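Side-chain contacts in omega transaminase (Pseudomonas sp., PDB 5LHA), which catalyses the transfer of amino groups from amines to keto acids, using a pyridoxal phosphate cofactor that passes through the pyridoxamine form: residues G108-A111 / Q112-M115; W247-L250 / R251-C254; A357-V360 / G361-L365; C275-G278 / S279-W282; A79-L82 / D83-A86. All coordinates share one frame; numbering follows the deposited sequence.

Contact 1. Residues G108-A111 / Q112-M115; sequences GMFA and QERM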
loop_
_atom_site.group_PDB
_atom_site.type_symbol
_atom_site.label_atom_id
_atom_site.label_comp_id
_atom_site.label_asym_id
_atom_site.label_seq_id
_atom_site.Cartn_x
_atom_site.Cartn_y
_atom_site.Cartn_z
ATOM N N GLY A 108 -1.554 -5.509 -38.008
ATOM C CA GLY A 108 -0.857 -5.999 -39.188
ATOM C C GLY A 108 0.620 -5.650 -39.192
ATOM O O GLY A 108 1.457 -6.468 -39.580
ATOM N N MET A 109 0.955 -4.416 -38.792
ATOM C CA MET A 109 2.351 -3.983 -38.748
ATOM C C MET A 109 3.173 -4.800 -37.768
ATOM O O MET A 109 4.377 -4.994 -37.975
ATOM C CB MET A 109 2.445 -2.520 -38.317
ATOM C CG MET A 109 1.974 -1.501 -39.307
ATOM S SD MET A 109 2.276 0.103 -38.561
ATOM C CE MET A 109 4.034 0.277 -38.834
ATOM N N PHE A 110 2.557 -5.258 -36.687
ATOM C CA PHE A 110 3.256 -5.962 -35.621
ATOM C C PHE A 110 2.797 -7.412 -35.515
ATOM O O PHE A 110 2.681 -7.967 -34.425
ATOM C CB PHE A 110 3.081 -5.230 -34.295
ATOM C CG PHE A 110 3.454 -3.778 -34.362
ATOM C CD1 PHE A 110 4.723 -3.395 -34.766
ATOM C CD2 PHE A 110 2.541 -2.792 -34.023
ATOM C CE1 PHE A 110 5.068 -2.060 -34.833
ATOM C CE2 PHE A 110 2.887 -1.457 -34.080
ATOM C CZ PHE A 110 4.149 -1.091 -34.485
ATOM N N ALA A 111 2.515 -8.034 -36.662
ATOM C CA ALA A 111 2.234 -9.462 -36.656
ATOM C C ALA A 111 3.461 -10.242 -36.212
ATOM O O ALA A 111 3.346 -11.263 -35.528
ATOM C CB ALA A 111 1.777 -9.917 -38.038
ATOM N N GLN A 112 4.650 -9.758 -36.577
ATOM C CA GLN A 112 5.894 -10.370 -36.117
ATOM C C GLN A 112 5.915 -10.541 -34.607
ATOM O O GLN A 112 6.539 -11.475 -34.094
ATOM C CB GLN A 112 7.084 -9.522 -36.575
ATOM C CG GLN A 112 8.438 -10.064 -36.156
ATOM C CD GLN A 112 9.600 -9.238 -36.684
ATOM O OE1 GLN A 112 10.699 -9.276 -36.129
ATOM N NE2 GLN A 112 9.367 -8.500 -37.769
ATOM N N GLU A 113 5.233 -9.663 -33.877
ATOM C CA GLU A 113 5.122 -9.775 -32.431
ATOM C C GLU A 113 3.800 -10.396 -31.993
ATOM O O GLU A 113 3.476 -10.360 -30.803
ATOM C CB GLU A 113 5.318 -8.405 -31.783
ATOM C CG GLU A 113 6.733 -7.842 -31.940
ATOM C CD GLU A 113 7.061 -7.444 -33.365
ATOM O OE1 GLU A 113 6.142 -7.005 -34.087
ATOM O OE2 GLU A 113 8.235 -7.595 -33.767
ATOM N N ARG A 114 3.045 -10.979 -32.931
ATOM C CA ARG A 114 1.783 -11.676 -32.651
ATOM C C ARG A 114 0.807 -10.800 -31.864
ATOM O O ARG A 114 -0.017 -11.299 -31.096
ATOM C CB ARG A 114 2.032 -13.009 -31.931
ATOM C CG ARG A 114 0.884 -14.029 -32.058
ATOM C CD ARG A 114 1.153 -15.372 -31.353
ATOM N NE ARG A 114 2.094 -15.262 -30.232
ATOM C CZ ARG A 114 1.804 -14.773 -29.022
ATOM N NH1 ARG A 114 0.587 -14.333 -28.745
ATOM N NH2 ARG A 114 2.741 -14.721 -28.083
ATOM N N MET A 115 0.888 -9.482 -32.050
ATOM C CA MET A 115 -0.077 -8.579 -31.439
ATOM C C MET A 115 -1.465 -8.831 -32.013
ATOM O O MET A 115 -1.634 -8.966 -33.228
ATOM C CB MET A 115 0.326 -7.124 -31.675
ATOM C CG MET A 115 1.560 -6.662 -30.913
ATOM S SD MET A 115 1.418 -6.853 -29.122
ATOM C CE MET A 115 3.107 -7.249 -28.691
#
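A Schellman motif joins Phe110 and Ala111 to Arg114 and Met115, in the tight connection that leads from helix 97-109 into strand 115-121. Its inner bond is short: Arg114 N gives its hydrogen to Ala111 O at 2.6 Å. The outer bond, from Met115 N to Phe110 O at 3.3 Å, is weak, and Phe110 O takes a second hydrogen from Glu113 N at 3.1 Å, which arrives from well above the carbonyl plane. Arg114 completes the motif with a positive phi of 53°, reversing the chain. On the side-chain level, Glu113 bends back at chi2 (70°), which carries OE1 to 3.5 Å from Phe110 CB and to the ring edge, 3.9 Å from Phe110 CD1. Carboxylate and ring planes stand 71° apart. The same oxygen forms a salt bridge with Arg280, so the carboxylate that borders the ring is also fixed from outside. Met115 CG rests 4.0 Å from Phe110 CB, and both side chains reach Leu289 of strand 288-291 and Leu306 of strand 303-308. Paired 6→1 and 5→2 bonds with a positive-phi residue are the Schellman signature of helix C-terminal ends, here just after helix 97-109.

Contact 2. Residues W247-L250 / R251-C254; sequences WPRL and REVC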
loop_
_atom_site.group_PDB
_atom_site.type_symbol
_atom_site.label_atom_id
_atom_site.label_comp_id
_atom_site.label_asym_id
_atom_site.label_seq_id
_atom_site.Cartn_x
_atom_site.Cartn_y
_atom_site.Cartn_z
ATOM N N TRP A 247 18.281 -7.335 -24.144
ATOM C CA TRP A 247 16.851 -7.557 -24.342
ATOM C C TRP A 247 16.527 -9.008 -24.703
ATOM O O TRP A 247 15.518 -9.537 -24.217
ATOM C CB TRP A 247 16.285 -6.592 -25.393
ATOM C CG TRP A 247 15.776 -5.321 -24.763
ATOM C CD1 TRP A 247 16.521 -4.250 -24.353
ATOM C CD2 TRP A 247 14.417 -5.018 -24.414
ATOM N NE1 TRP A 247 15.707 -3.291 -23.795
ATOM C CE2 TRP A 247 14.414 -3.740 -23.817
ATOM C CE3 TRP A 247 13.206 -5.699 -24.556
ATOM C CZ2 TRP A 247 13.242 -3.126 -23.373
ATOM C CZ3 TRP A 247 12.047 -5.092 -24.114
ATOM C CH2 TRP A 247 12.073 -3.819 -23.525
ATOM N N PRO A 248 17.330 -9.691 -25.530
ATOM C CA PRO A 248 17.095 -11.136 -25.710
ATOM C C PRO A 248 17.167 -11.941 -24.418
ATOM O O PRO A 248 16.369 -12.868 -24.227
ATOM C CB PRO A 248 18.196 -11.539 -26.701
ATOM C CG PRO A 248 18.419 -10.300 -27.503
ATOM C CD PRO A 248 18.285 -9.172 -26.531
ATOM N N ARG A 249 18.104 -11.625 -23.524
ATOM C CA ARG A 249 18.162 -12.338 -22.252
ATOM C C ARG A 249 17.111 -11.848 -21.271
ATOM O O ARG A 249 16.820 -12.545 -20.293
ATOM C CB ARG A 249 19.555 -12.215 -21.640
ATOM C CG ARG A 249 20.648 -12.854 -22.479
ATOM C CD ARG A 249 21.961 -12.889 -21.726
ATOM N NE ARG A 249 21.827 -13.598 -20.453
ATOM C CZ ARG A 249 22.845 -13.936 -19.665
ATOM N NH1 ARG A 249 24.093 -13.632 -20.011
ATOM N NH2 ARG A 249 22.613 -14.579 -18.527
ATOM N N LEU A 250 16.547 -10.660 -21.509
ATOM C CA LEU A 250 15.353 -10.231 -20.789
ATOM C C LEU A 250 14.166 -11.116 -21.144
ATOM O O LEU A 250 13.495 -11.666 -20.262
ATOM C CB LEU A 250 15.055 -8.775 -21.128
ATOM C CG LEU A 250 14.404 -7.899 -20.067
ATOM C CD1 LEU A 250 15.228 -7.939 -18.795
ATOM C CD2 LEU A 250 14.291 -6.483 -20.598
ATOM N N ARG A 251 13.905 -11.266 -22.449
ATOM C CA ARG A 251 12.844 -12.138 -22.945
ATOM C C ARG A 251 12.961 -13.550 -22.381
ATOM O O ARG A 251 11.960 -14.157 -21.986
ATOM C CB ARG A 251 12.897 -12.164 -24.476
ATOM C CG ARG A 251 11.859 -13.035 -25.204
ATOM C CD ARG A 251 10.446 -12.482 -25.146
ATOM N NE ARG A 251 9.712 -12.904 -23.959
ATOM C CZ ARG A 251 8.469 -12.521 -23.692
ATOM N NH1 ARG A 251 7.838 -11.706 -24.522
ATOM N NH2 ARG A 251 7.858 -12.944 -22.600
ATOM N N GLU A 252 14.178 -14.096 -22.352
ATOM C CA GLU A 252 14.357 -15.466 -21.890
ATOM C C GLU A 252 14.016 -15.601 -20.414
ATOM O O GLU A 252 13.336 -16.552 -20.010
ATOM C CB GLU A 252 15.796 -15.913 -22.123
ATOM C CG GLU A 252 16.176 -16.072 -23.572
ATOM C CD GLU A 252 17.678 -16.152 -23.749
ATOM O OE1 GLU A 252 18.405 -16.078 -22.730
ATOM O OE2 GLU A 252 18.129 -16.273 -24.904
ATOM N N VAL A 253 14.475 -14.654 -19.594
ATOM C CA VAL A 253 14.249 -14.745 -18.155
ATOM C C VAL A 253 12.765 -14.625 -17.831
ATOM O O VAL A 253 12.240 -15.357 -16.982
ATOM C CB VAL A 253 15.087 -13.682 -17.418
ATOM C CG1 VAL A 253 14.748 -13.667 -15.940
ATOM C CG2 VAL A 253 16.567 -13.961 -17.604
ATOM N N CYS A 254 12.064 -13.714 -18.511
ATOM C CA CYS A 254 10.625 -13.581 -18.311
ATOM C C CYS A 254 9.898 -14.866 -18.691
ATOM O O CYS A 254 8.912 -15.249 -18.049
ATOM C CB CYS A 254 10.086 -12.402 -19.126
ATOM S SG CYS A 254 10.541 -10.757 -18.515
#
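Glu252 lies against the turn of helix before it: its CG is 3.3 Å from Pro248 O, and its OE1 is 3.9 Å from Arg249 CG. The contact is with the carbon chain of the arginine, because Arg249 NE stays 4.8 Å from Glu252 OE1 and the opposite charges do not touch; at that separation any attraction between them is probably diffuse. Guanidinium and carboxylate planes are 35° apart. One residue on, Val253 turns CG2 to 3.0 Å from Arg249 O, a close approach that follows from CG2 lying beside its own backbone N. Cys254 points its SG back along the helix, 3.6 Å from Leu250 O. Beneath these side chains run the backbone bonds of a regular alpha-helix, among them Arg251 N to Trp247 O at 3.0 Å and the similarly straight Cys254 N to Leu250 O; both have an N-H...O angle of 171°. On the inner side, Leu250 sets CD2 over one face of the Trp247 ring, 4.0 Å above the plane and centred on it. Further out, the guanidinium of Arg251 is held by salt bridges to Asp287 and Asp255 and by a hydrogen bond to Ala285 O. Helix 246-256 is the connecting helix of the beta-alpha-beta unit between strands 225-230 and 260-264: Trp247 touches Ala230 and Leu261 of these two strands, Leu250 reaches Leu228, and Arg249, Leu250 and Val253 pack against helix 202-220.

Contact 3. Residues A357-V360 / G361-L365; sequences AAKV and GAQLL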
loop_
_atom_site.group_PDB
_atom_site.type_symbol
_atom_site.label_atom_id
_atom_site.label_comp_id
_atom_site.label_asym_id
_atom_site.label_seq_id
_atom_site.Cartn_x
_atom_site.Cartn_y
_atom_site.Cartn_z
ATOM N N ALA A 357 16.738 7.162 -40.063
ATOM C CA ALA A 357 17.214 7.352 -38.696
ATOM C C ALA A 357 18.486 6.559 -38.434
ATOM O O ALA A 357 19.429 7.060 -37.811
ATOM C CB ALA A 357 16.128 6.947 -37.701
ATOM N N ALA A 358 18.515 5.302 -38.874
ATOM C CA ALA A 358 19.710 4.482 -38.699
ATOM C C ALA A 358 20.912 5.068 -39.432
ATOM O O ALA A 358 22.045 4.990 -38.943
ATOM C CB ALA A 358 19.433 3.058 -39.176
ATOM N N LYS A 359 20.689 5.658 -40.605
ATOM C CA LYS A 359 21.792 6.115 -41.447
ATOM C C LYS A 359 22.324 7.472 -40.998
ATOM O O LYS A 359 23.523 7.630 -40.741
ATOM C CB LYS A 359 21.338 6.175 -42.908
ATOM C CG LYS A 359 22.387 6.694 -43.883
ATOM C CD LYS A 359 21.794 6.917 -45.280
ATOM C CE LYS A 359 21.139 8.290 -45.422
ATOM N NZ LYS A 359 22.143 9.398 -45.513
ATOM N N VAL A 360 21.443 8.466 -40.901
ATOM C CA VAL A 360 21.889 9.810 -40.557
ATOM C C VAL A 360 22.252 9.905 -39.081
ATOM O O VAL A 360 23.163 10.656 -38.709
ATOM C CB VAL A 360 20.807 10.836 -40.948
ATOM C CG1 VAL A 360 21.230 12.253 -40.568
ATOM C CG2 VAL A 360 20.516 10.732 -42.424
ATOM N N GLY A 361 21.567 9.146 -38.222
ATOM C CA GLY A 361 21.925 9.114 -36.810
ATOM C C GLY A 361 23.349 8.652 -36.564
ATOM O O GLY A 361 24.072 9.240 -35.752
ATOM N N ALA A 362 23.752 7.554 -37.217
ATOM C CA ALA A 362 25.134 7.084 -37.126
ATOM C C ALA A 362 26.109 8.164 -37.581
ATOM O O ALA A 362 27.092 8.462 -36.893
ATOM C CB ALA A 362 25.311 5.810 -37.958
ATOM N N GLN A 363 25.879 8.716 -38.773
ATOM C CA GLN A 363 26.666 9.844 -39.256
ATOM C C GLN A 363 26.739 10.950 -38.208
ATOM O O GLN A 363 27.826 11.436 -37.873
ATOM C CB GLN A 363 26.068 10.342 -40.580
ATOM C CG GLN A 363 26.681 11.614 -41.174
ATOM C CD GLN A 363 25.835 12.206 -42.310
ATOM O OE1 GLN A 363 25.111 11.482 -43.004
ATOM N NE2 GLN A 363 25.932 13.524 -42.504
ATOM N N LEU A 364 25.589 11.335 -37.647
ATOM C CA LEU A 364 25.578 12.408 -36.659
ATOM C C LEU A 364 26.375 12.021 -35.418
ATOM O O LEU A 364 27.186 12.816 -34.922
ATOM C CB LEU A 364 24.134 12.758 -36.286
ATOM C CG LEU A 364 23.873 13.828 -35.223
ATOM C CD1 LEU A 364 24.526 15.155 -35.605
ATOM C CD2 LEU A 364 22.386 14.013 -34.973
ATOM N N LEU A 365 26.176 10.793 -34.917
ATOM C CA LEU A 365 26.906 10.324 -33.737
ATOM C C LEU A 365 28.410 10.321 -33.985
ATOM O O LEU A 365 29.192 10.745 -33.127
ATOM C CB LEU A 365 26.423 8.922 -33.350
ATOM C CG LEU A 365 27.012 8.238 -32.103
ATOM C CD1 LEU A 365 26.572 8.938 -30.831
ATOM C CD2 LEU A 365 26.643 6.760 -32.049
#
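The side-chain amide of Gln363 has no atom of 357-360 packed on either face; at its oxygen end, OE1 is 4.4 Å from Lys359 NZ, too far for a firm bond, while NE2 makes a weak hydrogen bond to Gln367 one turn further on. This glutamine is poorly ordered, so its outer atoms are probably mobile. Lys359 leaves the backbone extended and then curls at its last two torsions (chi3 85°, chi4 74°), which brings its ammonium group round toward the amide. Nearer the helix axis the contacts are firmer. Gln363 CB sits 3.5 Å from Val360 O, and Leu364 CB approaches the same carbonyl oxygen at 3.4 Å. Val360 O is the acceptor for Leu364 N at 2.7 Å, the shortest of the three backbone bonds between the two segments; Gln363 N to Lys359 O is longer at 3.3 Å but almost straight, with an angle of 176°. Gly361 N bonds to Ala357 O at 3.0 Å, and its lack of a side chain matters here, since a CB modelled on it would probably come too close to that oxygen. Ala362 CB lies 3.5 Å from Ala358 O. Val360 and Leu364 are both buried and touch Ala443 and Val447 of helix 440-457, respectively. With Ala357, Val360, Gly361 and Leu364 buried, Lys359 and Ala362 exposed, and Lys359 and Gln363 bordering Arg440, this is an amphipathic surface helix packed on helix 440-457.

Contact 4. Residues C275-G278 / S279-W282; sequences CMLG and SRGW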
loop_
_atom_site.group_PDB
_atom_site.type_symbol
_atom_site.label_atom_id
_atom_site.label_comp_id
_atom_site.label_asym_id
_atom_site.label_seq_id
_atom_site.Cartn_x
_atom_site.Cartn_y
_atom_site.Cartn_z
ATOM N N CYS A 275 14.581 1.054 -36.293
ATOM C CA CYS A 275 13.701 -0.071 -36.542
ATOM C C CYS A 275 12.278 0.362 -36.202
ATOM O O CYS A 275 12.073 1.282 -35.402
ATOM C CB CYS A 275 14.168 -1.272 -35.710
ATOM S SG CYS A 275 13.451 -2.858 -36.113
ATOM N N MET A 276 11.290 -0.293 -36.824
ATOM C CA MET A 276 9.894 0.059 -36.559
ATOM C C MET A 276 9.532 -0.132 -35.090
ATOM O O MET A 276 8.635 0.546 -34.574
ATOM C CB MET A 276 8.962 -0.757 -37.452
ATOM C CG MET A 276 7.539 -0.211 -37.535
ATOM S SD MET A 276 7.427 1.391 -38.374
ATOM C CE MET A 276 7.564 0.905 -40.090
ATOM N N LEU A 277 10.197 -1.059 -34.412
ATOM C CA LEU A 277 10.146 -1.183 -32.966
ATOM C C LEU A 277 11.560 -1.308 -32.430
ATOM O O LEU A 277 12.437 -1.874 -33.091
ATOM C CB LEU A 277 9.331 -2.392 -32.512
ATOM C CG LEU A 277 7.830 -2.391 -32.744
ATOM C CD1 LEU A 277 7.255 -3.726 -32.303
ATOM C CD2 LEU A 277 7.197 -1.234 -31.984
ATOM N N GLY A 278 11.788 -0.717 -31.257
ATOM C CA GLY A 278 13.038 -0.948 -30.557
ATOM C C GLY A 278 13.211 -2.398 -30.143
ATOM O O GLY A 278 14.321 -2.935 -30.185
ATOM N N SER A 279 12.120 -3.041 -29.707
ATOM C CA SER A 279 12.176 -4.448 -29.311
ATOM C C SER A 279 12.481 -5.345 -30.501
ATOM O O SER A 279 13.292 -6.272 -30.404
ATOM C CB SER A 279 10.853 -4.864 -28.682
ATOM O OG SER A 279 9.802 -4.626 -29.596
ATOM N N ARG A 280 11.815 -5.096 -31.628
ATOM C CA ARG A 280 12.140 -5.804 -32.860
ATOM C C ARG A 280 13.592 -5.584 -33.269
ATOM O O ARG A 280 14.257 -6.510 -33.750
ATOM C CB ARG A 280 11.195 -5.351 -33.976
ATOM C CG ARG A 280 11.375 -6.107 -35.280
ATOM C CD ARG A 280 10.500 -5.541 -36.381
ATOM N NE ARG A 280 9.088 -5.720 -36.058
ATOM C CZ ARG A 280 8.075 -5.251 -36.779
ATOM N NH1 ARG A 280 8.295 -4.570 -37.902
ATOM N NH2 ARG A 280 6.831 -5.477 -36.374
ATOM N N GLY A 281 14.107 -4.366 -33.075
ATOM C CA GLY A 281 15.478 -4.084 -33.473
ATOM C C GLY A 281 16.494 -4.902 -32.707
ATOM O O GLY A 281 17.593 -5.161 -33.207
ATOM N N TRP A 282 16.146 -5.313 -31.489
ATOM C CA TRP A 282 16.932 -6.235 -30.674
ATOM C C TRP A 282 16.579 -7.695 -30.919
ATOM O O TRP A 282 17.126 -8.567 -30.236
ATOM C CB TRP A 282 16.744 -5.911 -29.190
ATOM C CG TRP A 282 17.200 -4.530 -28.803
ATOM C CD1 TRP A 282 16.459 -3.574 -28.170
ATOM C CD2 TRP A 282 18.506 -3.964 -28.991
ATOM N NE1 TRP A 282 17.214 -2.439 -27.972
ATOM C CE2 TRP A 282 18.474 -2.656 -28.466
ATOM C CE3 TRP A 282 19.698 -4.436 -29.554
ATOM C CZ2 TRP A 282 19.588 -1.816 -28.486
ATOM C CZ3 TRP A 282 20.801 -3.599 -29.578
ATOM C CH2 TRP A 282 20.740 -2.307 -29.045
#
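Gly278, where the loop after strand 260-264 turns into the short helix 278-281, meets Trp282 four residues on. Two backbone hydrogen bonds define this helical turn: Gly281 N to Leu277 O at 3.0 Å and Trp282 N to Gly278 O at 3.3 Å. At its start, Glu265 accepts from Gly278 N and bonds Ser279 OG, so one carboxylate holds both residues; the same hydroxyl is in van der Waals contact with Leu277 CB, 3.7 Å from OG. The apolar contacts gather around Leu277 and Arg280, whose CB atoms are 3.8 Å apart. With CG opposite the backbone N (chi1 -175°), Arg280 runs back over the loop, placing NH1 3.9 Å from Met276 CB. Outside the turn, Arg280 NH2 forms a salt bridge with Glu113 OE1 and a hydrogen bond to Met109 O. The aromatic contacts belong to Trp282, which stacks on Trp247, gives its NE1 hydrogen to Pro232 O and forms a cation-pi pair with Lys384; within the turn its CD1 is 3.0 Å from Gly278 O. Replacing this tryptophan by an alanine would probably open a gap beside Trp247 and leave Pro232 O and Lys384 without their ring partner. Cys275 SG, from the loop before the turn, lies against Arg280 and Gly281, 3.9 Å from Arg280 CG and 3.5 Å from Gly281 N.

Contact 5. Residues A79-L82 / D83-A86; sequences AAQL and DELA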
loop_
_atom_site.group_PDB
_atom_site.type_symbol
_atom_site.label_atom_id
_atom_site.label_comp_id
_atom_site.label_asym_id
_atom_site.label_seq_id
_atom_site.Cartn_x
_atom_site.Cartn_y
_atom_site.Cartn_z
ATOM N N ALA A 79 -8.725 17.275 -41.783
ATOM C CA ALA A 79 -9.855 18.033 -42.310
ATOM C C ALA A 79 -10.930 17.110 -42.874
ATOM O O ALA A 79 -12.127 17.338 -42.663
ATOM C CB ALA A 79 -9.365 19.016 -43.375
ATOM N N ALA A 80 -10.520 16.082 -43.622
ATOM C CA ALA A 80 -11.478 15.135 -44.182
ATOM C C ALA A 80 -12.316 14.481 -43.089
ATOM O O ALA A 80 -13.545 14.424 -43.184
ATOM C CB ALA A 80 -10.749 14.079 -45.013
ATOM N N GLN A 81 -11.669 13.996 -42.032
ATOM C CA GLN A 81 -12.405 13.282 -40.991
ATOM C C GLN A 81 -13.310 14.216 -40.189
ATOM O O GLN A 81 -14.390 13.807 -39.749
ATOM C CB GLN A 81 -11.445 12.549 -40.065
ATOM C CG GLN A 81 -12.165 11.652 -39.082
ATOM C CD GLN A 81 -13.053 10.635 -39.774
ATOM O OE1 GLN A 81 -12.651 10.035 -40.760
ATOM N NE2 GLN A 81 -14.262 10.434 -39.253
ATOM N N LEU A 82 -12.864 15.448 -39.931
ATOM C CA LEU A 82 -13.712 16.415 -39.236
ATOM C C LEU A 82 -15.033 16.653 -39.978
ATOM O O LEU A 82 -16.094 16.772 -39.350
ATOM C CB LEU A 82 -12.949 17.733 -39.052
ATOM C CG LEU A 82 -11.771 17.823 -38.072
ATOM C CD1 LEU A 82 -11.173 19.218 -38.122
ATOM C CD2 LEU A 82 -12.205 17.513 -36.649
ATOM N N ASP A 83 -14.984 16.739 -41.317
ATOM C CA ASP A 83 -16.199 16.910 -42.117
ATOM C C ASP A 83 -17.136 15.714 -41.996
ATOM O O ASP A 83 -18.357 15.862 -42.116
ATOM C CB ASP A 83 -15.850 17.126 -43.592
ATOM C CG ASP A 83 -15.281 18.505 -43.879
ATOM O OD1 ASP A 83 -15.494 19.430 -43.067
ATOM O OD2 ASP A 83 -14.632 18.660 -44.940
ATOM N N GLU A 84 -16.583 14.521 -41.815
ATOM C CA GLU A 84 -17.387 13.312 -41.738
ATOM C C GLU A 84 -17.861 13.054 -40.312
ATOM O O GLU A 84 -19.062 13.071 -40.028
ATOM C CB GLU A 84 -16.567 12.131 -42.258
ATOM C CG GLU A 84 -17.227 10.786 -42.094
ATOM C CD GLU A 84 -16.452 9.711 -42.804
ATOM O OE1 GLU A 84 -15.997 9.980 -43.936
ATOM O OE2 GLU A 84 -16.270 8.615 -42.227
ATOM N N LEU A 85 -16.917 12.846 -39.396
ATOM C CA LEU A 85 -17.254 12.553 -38.009
ATOM C C LEU A 85 -15.994 12.846 -37.204
ATOM O O LEU A 85 -15.076 12.023 -37.175
ATOM C CB LEU A 85 -17.707 11.114 -37.839
ATOM C CG LEU A 85 -18.128 10.620 -36.452
ATOM C CD1 LEU A 85 -19.508 11.136 -36.083
ATOM C CD2 LEU A 85 -18.100 9.110 -36.427
ATOM N N ALA A 86 -15.952 14.028 -36.592
ATOM C CA ALA A 86 -14.818 14.385 -35.750
ATOM C C ALA A 86 -14.665 13.398 -34.596
ATOM O O ALA A 86 -13.550 12.960 -34.278
ATOM C CB ALA A 86 -14.994 15.812 -35.228
HETATM O O HOH W 1 -16.380 8.645 -39.559
HETATM O O HOH W 2 -18.587 15.885 -37.927
#
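Gln81 folds back over Leu85 at the C-terminal end of helix 72-85. From CB the chain sets off with CG anti to the backbone N (chi1 -173°), which places CG 3.5 Å from Leu85 O; the bend at chi2 (57°) then brings CD and the amide to that oxygen. At the tip, NE2 gives a nearly straight hydrogen bond to Leu85 O at 2.7 Å, the acceptor lying in the amide plane, and a second to a water at 2.8 Å. That water in turn donates to Glu84 OE2, 2.7 Å away, bridging two groups whose planes are 72° apart. The other end of the amide, OE1, accepts from Arg98, which also forms a salt bridge with Glu84 OE2. Gln81 thus grips Leu85 at both ends, since its backbone O accepts Leu85 N at 2.7 Å. A leucine in its place would probably leave Leu85 O and the bridging water without their donor and Arg98 with one acceptor fewer. Beyond it, Leu82 CD2 packs 3.6 Å from Ala86 CB, and a further water takes Leu82 O as acceptor. The helix end is wedged between neighbours: Gln81 and Leu82 lie against the start of helix 335-350, Asp83 forms a salt bridge with Lys75 of the second subunit, and Leu82 and Leu85 pack on Ile78 and Ala40 of that subunit.

In the fold
All five contacts are local, each within one unbroken run of chain, so none closes a long loop and none nests in or crosses another. From the N terminus comes first contact 5, where helix 72-85 ends at the subunit interface, then contact 1 at the turn into strand 115-121. Contact 2 follows in helix 246-256, contact 4 at the short helix 278-281, and contact 3 in helix 353-368. Contact 4 is the hub: Arg280 ties it to contact 1, their centres about 12 Å apart, and stacked tryptophans tie it to contact 2, linking parts around the sheet that holds strands 115-121, 260-264 and 288-291. Contacts 3 and 5 touch none of the others.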